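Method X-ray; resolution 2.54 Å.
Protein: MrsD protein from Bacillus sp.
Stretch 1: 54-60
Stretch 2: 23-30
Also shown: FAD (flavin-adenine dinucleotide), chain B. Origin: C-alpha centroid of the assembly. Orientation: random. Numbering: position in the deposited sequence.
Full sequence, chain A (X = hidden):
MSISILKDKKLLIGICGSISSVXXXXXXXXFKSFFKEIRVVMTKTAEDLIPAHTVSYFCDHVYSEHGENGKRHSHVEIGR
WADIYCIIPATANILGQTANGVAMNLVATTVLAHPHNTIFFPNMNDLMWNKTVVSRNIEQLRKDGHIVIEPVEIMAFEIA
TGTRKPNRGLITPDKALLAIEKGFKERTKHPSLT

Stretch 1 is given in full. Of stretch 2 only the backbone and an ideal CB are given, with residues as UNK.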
ATOM      1  N   THR A  54     -23.947   1.442   5.568  1.00 39.07           N
ATOM      2  CA  THR A  54     -25.255   0.946   5.222  1.00 38.03           C
ATOM      3  C   THR A  54     -26.146   1.226   6.406  1.00 38.17           C
ATOM      4  O   THR A  54     -27.184   1.852   6.275  1.00 44.34           O
ATOM      5  CB  THR A  54     -25.250  -0.567   4.940  1.00 41.57           C
ATOM      6  OG1 THR A  54     -24.304  -0.864   3.903  1.00 37.87           O
ATOM      7  CG2 THR A  54     -26.642  -1.023   4.493  1.00 36.22           C
ATOM      8  N   VAL A  55     -25.727   0.786   7.581  1.00 38.37           N
ATOM      9  CA  VAL A  55     -26.531   0.992   8.775  1.00 38.46           C
ATOM     10  C   VAL A  55     -26.831   2.493   9.025  1.00 40.45           C
ATOM     11  O   VAL A  55     -27.791   2.839   9.715  1.00 40.26           O
ATOM     12  CB  VAL A  55     -25.814   0.343  10.019  1.00 35.55           C
ATOM     13  CG1 VAL A  55     -26.646   0.537  11.313  1.00 29.71           C
ATOM     14  CG2 VAL A  55     -25.566  -1.144   9.756  1.00 31.32           C
ATOM     15  N   SER A  56     -26.034   3.388   8.456  1.00 40.90           N
ATOM     16  CA  SER A  56     -26.274   4.806   8.699  1.00 44.61           C
ATOM     17  C   SER A  56     -27.497   5.330   7.953  1.00 45.47           C
ATOM     18  O   SER A  56     -27.973   6.437   8.214  1.00 46.81           O
ATOM     19  CB  SER A  56     -25.047   5.637   8.320  1.00 45.73           C
ATOM     20  OG  SER A  56     -24.931   5.751   6.916  1.00 48.68           O
ATOM     21  N   TYR A  57     -27.997   4.556   7.001  1.00 46.97           N
ATOM     22  CA  TYR A  57     -29.189   4.985   6.281  1.00 52.87           C
ATOM     23  C   TYR A  57     -30.452   4.725   7.124  1.00 56.61           C
ATOM     24  O   TYR A  57     -31.547   5.153   6.758  1.00 59.23           O
ATOM     25  CB  TYR A  57     -29.325   4.222   4.962  1.00 49.57           C
ATOM     26  CG  TYR A  57     -28.235   4.515   3.969  1.00 54.39           C
ATOM     27  CD1 TYR A  57     -27.351   3.521   3.562  1.00 52.73           C
ATOM     28  CD2 TYR A  57     -28.063   5.795   3.455  1.00 53.97           C
ATOM     29  CE1 TYR A  57     -26.316   3.793   2.674  1.00 50.86           C
ATOM     30  CE2 TYR A  57     -27.033   6.073   2.561  1.00 54.48           C
ATOM     31  CZ  TYR A  57     -26.161   5.067   2.177  1.00 51.32           C
ATOM     32  OH  TYR A  57     -25.139   5.328   1.287  1.00 56.62           O
ATOM     33  N   PHE A  58     -30.298   4.027   8.249  1.00 55.51           N
ATOM     34  CA  PHE A  58     -31.438   3.676   9.091  1.00 50.51           C
ATOM     35  C   PHE A  58     -31.374   4.216  10.502  1.00 50.84           C
ATOM     36  O   PHE A  58     -32.109   3.741  11.376  1.00 56.87           O
ATOM     37  CB  PHE A  58     -31.587   2.149   9.157  1.00 46.58           C
ATOM     38  CG  PHE A  58     -31.527   1.475   7.818  1.00 47.46           C
ATOM     39  CD1 PHE A  58     -30.452   0.655   7.485  1.00 47.77           C
ATOM     40  CD2 PHE A  58     -32.550   1.648   6.889  1.00 47.72           C
ATOM     41  CE1 PHE A  58     -30.397   0.010   6.246  1.00 51.79           C
ATOM     42  CE2 PHE A  58     -32.512   1.008   5.638  1.00 52.27           C
ATOM     43  CZ  PHE A  58     -31.431   0.184   5.314  1.00 53.11           C
ATOM     44  N   CYS A  59     -30.504   5.192  10.741  1.00 46.17           N
ATOM     45  CA  CYS A  59     -30.382   5.759  12.071  1.00 46.14           C
ATOM     46  C   CYS A  59     -29.660   7.079  11.976  1.00 48.36           C
ATOM     47  O   CYS A  59     -29.247   7.473  10.892  1.00 52.01           O
ATOM     48  CB  CYS A  59     -29.629   4.804  12.995  1.00 46.92           C
ATOM     49  SG  CYS A  59     -27.903   4.603  12.574  1.00 51.85           S
ATOM     50  N   ASP A  60     -29.481   7.753  13.108  1.00 49.97           N
ATOM     51  CA  ASP A  60     -28.847   9.067  13.113  1.00 56.62           C
ATOM     52  C   ASP A  60     -27.328   9.107  13.050  1.00 61.18           C
ATOM     53  O   ASP A  60     -26.748  10.071  12.539  1.00 65.56           O
ATOM     54  CB  ASP A  60     -29.330   9.856  14.332  1.00 59.49           C
ATOM     55  CG  ASP A  60     -30.845   9.979  14.370  1.00 64.19           C
ATOM     56  OD1 ASP A  60     -31.454   9.601  15.398  1.00 70.35           O
ATOM     57  OD2 ASP A  60     -31.429  10.440  13.362  1.00 54.26           O
ATOM     58  N   UNK A  23     -30.413  -7.769   9.114  1.00 47.54           N
ATOM     59  CA  UNK A  23     -31.770  -7.256   9.113  1.00 49.88           C
ATOM     60  C   UNK A  23     -32.048  -6.162  10.136  1.00 52.49           C
ATOM     61  O   UNK A  23     -33.200  -5.748  10.329  1.00 56.41           O
ATOM     62  CB  UNK A  23     -32.739  -8.416   9.352  1.00 49.88           C
ATOM     63  N   UNK A  24     -31.004  -5.662  10.783  1.00 47.11           N
ATOM     64  CA  UNK A  24     -31.197  -4.638  11.804  1.00 46.73           C
ATOM     65  C   UNK A  24     -32.072  -3.421  11.414  1.00 47.32           C
ATOM     66  O   UNK A  24     -32.588  -2.738  12.299  1.00 48.84           O
ATOM     67  CB  UNK A  24     -29.818  -4.128  12.228  1.00 46.73           C
ATOM     68  N   UNK A  25     -32.249  -3.136  10.122  1.00 45.77           N
ATOM     69  CA  UNK A  25     -33.072  -1.980   9.726  1.00 47.06           C
ATOM     70  C   UNK A  25     -34.538  -2.115  10.178  1.00 49.35           C
ATOM     71  O   UNK A  25     -35.214  -1.118  10.461  1.00 45.89           O
ATOM     72  CB  UNK A  25     -33.020  -1.806   8.207  1.00 47.06           C
ATOM     73  N   UNK A  26     -35.024  -3.351  10.231  1.00 48.84           N
ATOM     74  CA  UNK A  26     -36.387  -3.627  10.666  1.00 49.57           C
ATOM     75  C   UNK A  26     -36.627  -3.069  12.071  1.00 51.38           C
ATOM     76  O   UNK A  26     -37.671  -2.464  12.349  1.00 51.90           O
ATOM     77  CB  UNK A  26     -36.662  -5.132  10.635  1.00 49.57           C
ATOM     78  N   UNK A  27     -35.660  -3.282  12.960  1.00 49.84           N
ATOM     79  CA  UNK A  27     -35.781  -2.782  14.314  1.00 50.13           C
ATOM     80  C   UNK A  27     -35.537  -1.291  14.303  1.00 51.48           C
ATOM     81  O   UNK A  27     -36.319  -0.515  14.847  1.00 53.13           O
ATOM     82  CB  UNK A  27     -34.809  -3.491  15.259  1.00 50.13           C
ATOM     83  N   UNK A  28     -34.450  -0.898  13.652  1.00 52.42           N
ATOM     84  CA  UNK A  28     -34.060   0.500  13.580  1.00 53.28           C
ATOM     85  C   UNK A  28     -35.150   1.429  13.053  1.00 51.32           C
ATOM     86  O   UNK A  28     -35.394   2.487  13.639  1.00 49.49           O
ATOM     87  CB  UNK A  28     -32.818   0.631  12.696  1.00 53.28           C
ATOM     88  N   UNK A  29     -35.801   1.042  11.957  1.00 50.09           N
ATOM     89  CA  UNK A  29     -36.848   1.873  11.356  1.00 53.65           C
ATOM     90  C   UNK A  29     -38.118   1.886  12.205  1.00 57.12           C
ATOM     91  O   UNK A  29     -38.823   2.897  12.293  1.00 58.03           O
ATOM     92  CB  UNK A  29     -37.172   1.374   9.946  1.00 53.65           C
ATOM     93  N   UNK A  30     -38.391   0.763  12.854  1.00 58.81           N
ATOM     94  CA  UNK A  30     -39.565   0.660  13.699  1.00 58.73           C
ATOM     95  C   UNK A  30     -39.428   1.519  14.956  1.00 60.13           C
ATOM     96  O   UNK A  30     -40.398   2.112  15.417  1.00 63.80           O
ATOM     97  CB  UNK A  30     -39.809  -0.801  14.082  1.00 58.73           C
TER
HETATM   98  PA  FAD B 259     -22.778   0.132 -10.882  1.00 41.21           P
HETATM   99  O1A FAD B 259     -22.697  -0.223  -9.402  1.00 36.06           O
HETATM  100  O2A FAD B 259     -22.032  -0.745 -11.870  1.00 41.76           O
HETATM  101  O5B FAD B 259     -22.273   1.669 -11.155  1.00 38.98           O
HETATM  102  C5B FAD B 259     -22.148   2.685 -10.114  1.00 53.32           C
HETATM  103  C4B FAD B 259     -20.718   2.807  -9.603  1.00 60.86           C
HETATM  104  O4B FAD B 259     -19.991   1.622  -9.909  1.00 68.54           O
HETATM  105  C3B FAD B 259     -19.903   3.949 -10.235  1.00 65.50           C
HETATM  106  O3B FAD B 259     -19.576   4.816  -9.153  1.00 61.68           O
HETATM  107  C2B FAD B 259     -18.752   3.249 -10.879  1.00 68.02           C
HETATM  108  O2B FAD B 259     -17.512   3.888 -10.993  1.00 70.50           O
HETATM  109  C1B FAD B 259     -18.639   1.944 -10.096  1.00 74.63           C
HETATM  110  N9A FAD B 259     -18.024   0.738 -10.742  1.00 81.13           N
HETATM  111  C8A FAD B 259     -18.503  -0.133 -11.814  1.00 79.84           C
HETATM  112  N7A FAD B 259     -17.681  -1.110 -12.129  1.00 82.92           N
HETATM  113  C5A FAD B 259     -16.566  -0.939 -11.246  1.00 85.00           C
HETATM  114  C6A FAD B 259     -15.311  -1.642 -11.056  1.00 86.25           C
HETATM  115  N6A FAD B 259     -14.978  -2.730 -11.769  1.00 87.98           N
HETATM  116  N1A FAD B 259     -14.403  -1.152 -10.069  1.00 85.05           N
HETATM  117  C2A FAD B 259     -14.691  -0.046  -9.316  1.00 80.08           C
HETATM  118  N3A FAD B 259     -15.902   0.700  -9.421  1.00 80.33           N
HETATM  119  C4A FAD B 259     -16.766   0.131 -10.464  1.00 81.20           C
HETATM  120  N1  FAD B 259     -30.502   3.931  -8.361  1.00 49.30           N
HETATM  121  C2  FAD B 259     -31.711   3.374  -8.759  1.00 49.87           C
HETATM  122  O2  FAD B 259     -32.059   3.406  -9.970  1.00 54.45           O
HETATM  123  N3  FAD B 259     -32.539   2.774  -7.797  1.00 49.53           N
HETATM  124  C4  FAD B 259     -32.246   2.679  -6.383  1.00 49.06           C
HETATM  125  O4  FAD B 259     -33.085   2.114  -5.582  1.00 49.97           O
HETATM  126  C4X FAD B 259     -31.020   3.231  -6.018  1.00 47.69           C
HETATM  127  N5  FAD B 259     -30.670   3.137  -4.627  1.00 49.27           N
HETATM  128  C5X FAD B 259     -29.402   3.668  -4.228  1.00 51.76           C
HETATM  129  C6  FAD B 259     -29.001   3.600  -2.859  1.00 53.93           C
HETATM  130  C7  FAD B 259     -27.727   4.112  -2.372  1.00 57.91           C
HETATM  131  C7M FAD B 259     -27.391   3.969  -0.860  1.00 58.71           C
HETATM  132  C8  FAD B 259     -26.812   4.735  -3.355  1.00 53.26           C
HETATM  133  C8M FAD B 259     -25.453   5.302  -2.999  1.00 57.01           C
HETATM  134  C9  FAD B 259     -27.161   4.827  -4.712  1.00 51.26           C
HETATM  135  C9A FAD B 259     -28.435   4.318  -5.198  1.00 50.76           C
HETATM  136  N10 FAD B 259     -28.929   4.362  -6.619  1.00 46.20           N
HETATM  137  C10 FAD B 259     -30.170   3.839  -7.012  1.00 46.75           C
HETATM  138  C1' FAD B 259     -28.059   4.967  -7.584  1.00 41.00           C
HETATM  139  C2' FAD B 259     -27.262   4.062  -8.451  1.00 41.11           C
HETATM  140  O2' FAD B 259     -26.378   3.243  -7.560  1.00 39.61           O
HETATM  141  C3' FAD B 259     -26.393   4.830  -9.376  1.00 39.82           C
HETATM  142  O3' FAD B 259     -27.127   5.352 -10.505  1.00 40.99           O
HETATM  143  C4' FAD B 259     -25.197   4.021  -9.954  1.00 36.69           C
HETATM  144  O4' FAD B 259     -24.406   4.934 -10.787  1.00 40.28           O
HETATM  145  C5' FAD B 259     -25.576   2.836 -10.808  1.00 34.56           C
HETATM  146  O5' FAD B 259     -25.772   1.667  -9.997  1.00 34.64           O
HETATM  147  P   FAD B 259     -25.727   0.211 -10.604  1.00 39.04           P
HETATM  148  O1P FAD B 259     -25.969  -0.701  -9.480  1.00 37.64           O
HETATM  149  O2P FAD B 259     -26.699   0.140 -11.754  1.00 40.41           O
HETATM  150  O3P FAD B 259     -24.283   0.115 -11.324  1.00 42.53           O

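Position 23 lies out of reach of stretch 1, and its phi/psi of -93/9 is open to most residues. Nothing of stretch 1 comes within 5.5 Å of an ideal CB, so a side chain would have room here; the deposited residue is Gly23, whose O accepts a backbone hydrogen bond from N of position 26 (3.0 Å).

At position 24 CA-to-CB points sideways, with the methyl groups of Val55 as the nearest offering. A medium-sized apolar side chain could reach them. The residue is Ile24, whose CG2 lies 4.4 Å from Val55 CG2, while the end of the side chain, in the t, p rotamer, leads away.

Position 25 points toward stretch 1: its CA is 5.9 Å from Phe58 CA, and the ideal CB is 3.6 Å from Phe58 CG, above the ring face. With the ring so close, a small residue such as Ala, Ser or Cys fits easily, whereas a larger one would have to turn its outer atoms off the ring. Ser25 is found. Its CB sits 3.5 Å from the centroid of the Phe58 ring and 6° off the ring normal, a CH-pi contact made over the face by carbon, with no hydrogen bond to stretch 1.

Positions 26 and 27 are helical and out of reach of stretch 1. They are Ser26 and Tyr27; the hydroxyl of Tyr27 is hydrogen-bonded elsewhere in the structure.

Position 28, like position 25, points toward stretch 1. The ideal CB is 3.5 Å from Phe58 O and 5.3 Å from Cys59 CB, and beyond it lie Val55 CG1 and Phe58 CB. These carbons favour a branched or flexible apolar side chain, with Leu, Ile and Met all plausible. The residue is Leu28, with chi1 between wells at -109°. Its CD2 gathers three contacts, 3.8 Å to Val55 CG1, 3.8 Å to Phe58 CB and 4.1 Å to Cys59 CB, so one methyl packs against Val55, Phe58 and Cys59 together.

At position 29 CA-to-CB runs sideways and nothing of stretch 1 is near the ideal CB, so a short side chain would miss it. A longer one could reach the Phe58 ring; Leu, Met or the aliphatic part of Lys would suit. Leu29, in the m, t rotamer, brings CD1 to 4.0 Å from Phe58 CD2, approaching the ring obliquely.

Position 30 is out of reach and unconstrained by stretch 1; it is Tyr30, which touches a crystal neighbour.

Stretch 2 23-30: GISSYLLY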
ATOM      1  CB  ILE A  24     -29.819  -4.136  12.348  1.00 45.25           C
ATOM      2  CG1 ILE A  24     -30.007  -3.479  13.722  1.00 42.49           C
ATOM      3  CG2 ILE A  24     -29.180  -3.143  11.364  1.00 43.52           C
ATOM      4  CD1 ILE A  24     -30.366  -4.456  14.798  1.00 43.50           C
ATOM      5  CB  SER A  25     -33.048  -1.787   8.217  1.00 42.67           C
ATOM      6  OG  SER A  25     -33.632  -2.904   7.580  1.00 46.50           O
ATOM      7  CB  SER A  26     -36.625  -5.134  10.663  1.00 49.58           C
ATOM      8  OG  SER A  26     -36.253  -5.682   9.410  1.00 55.29           O
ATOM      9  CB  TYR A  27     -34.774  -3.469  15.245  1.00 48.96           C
ATOM     10  CG  TYR A  27     -35.007  -4.963  15.388  1.00 53.39           C
ATOM     11  CD1 TYR A  27     -34.647  -5.856  14.364  1.00 55.42           C
ATOM     12  CD2 TYR A  27     -35.626  -5.486  16.530  1.00 52.57           C
ATOM     13  CE1 TYR A  27     -34.897  -7.234  14.477  1.00 52.71           C
ATOM     14  CE2 TYR A  27     -35.888  -6.851  16.650  1.00 49.71           C
ATOM     15  CZ  TYR A  27     -35.521  -7.716  15.624  1.00 53.19           C
ATOM     16  OH  TYR A  27     -35.787  -9.060  15.754  1.00 56.66           O
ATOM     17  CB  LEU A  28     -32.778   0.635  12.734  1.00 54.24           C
ATOM     18  CG  LEU A  28     -31.462   1.003  13.447  1.00 56.51           C
ATOM     19  CD1 LEU A  28     -31.271   0.151  14.683  1.00 56.44           C
ATOM     20  CD2 LEU A  28     -30.288   0.820  12.495  1.00 51.76           C
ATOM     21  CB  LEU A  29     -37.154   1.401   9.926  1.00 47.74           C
ATOM     22  CG  LEU A  29     -36.019   1.614   8.908  1.00 50.66           C
ATOM     23  CD1 LEU A  29     -36.393   1.003   7.555  1.00 38.84           C
ATOM     24  CD2 LEU A  29     -35.718   3.111   8.778  1.00 43.07           C
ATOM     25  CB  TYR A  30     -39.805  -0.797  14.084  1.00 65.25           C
ATOM     26  CG  TYR A  30     -41.026  -0.992  14.941  1.00 70.39           C
ATOM     27  CD1 TYR A  30     -42.307  -0.820  14.409  1.00 71.65           C
ATOM     28  CD2 TYR A  30     -40.904  -1.325  16.287  1.00 74.65           C
ATOM     29  CE1 TYR A  30     -43.439  -0.974  15.199  1.00 74.10           C
ATOM     30  CE2 TYR A  30     -42.030  -1.480  17.095  1.00 79.83           C
ATOM     31  CZ  TYR A  30     -43.295  -1.303  16.544  1.00 80.44           C
ATOM     32  OH  TYR A  30     -44.407  -1.461  17.344  1.00 80.84           O
TER
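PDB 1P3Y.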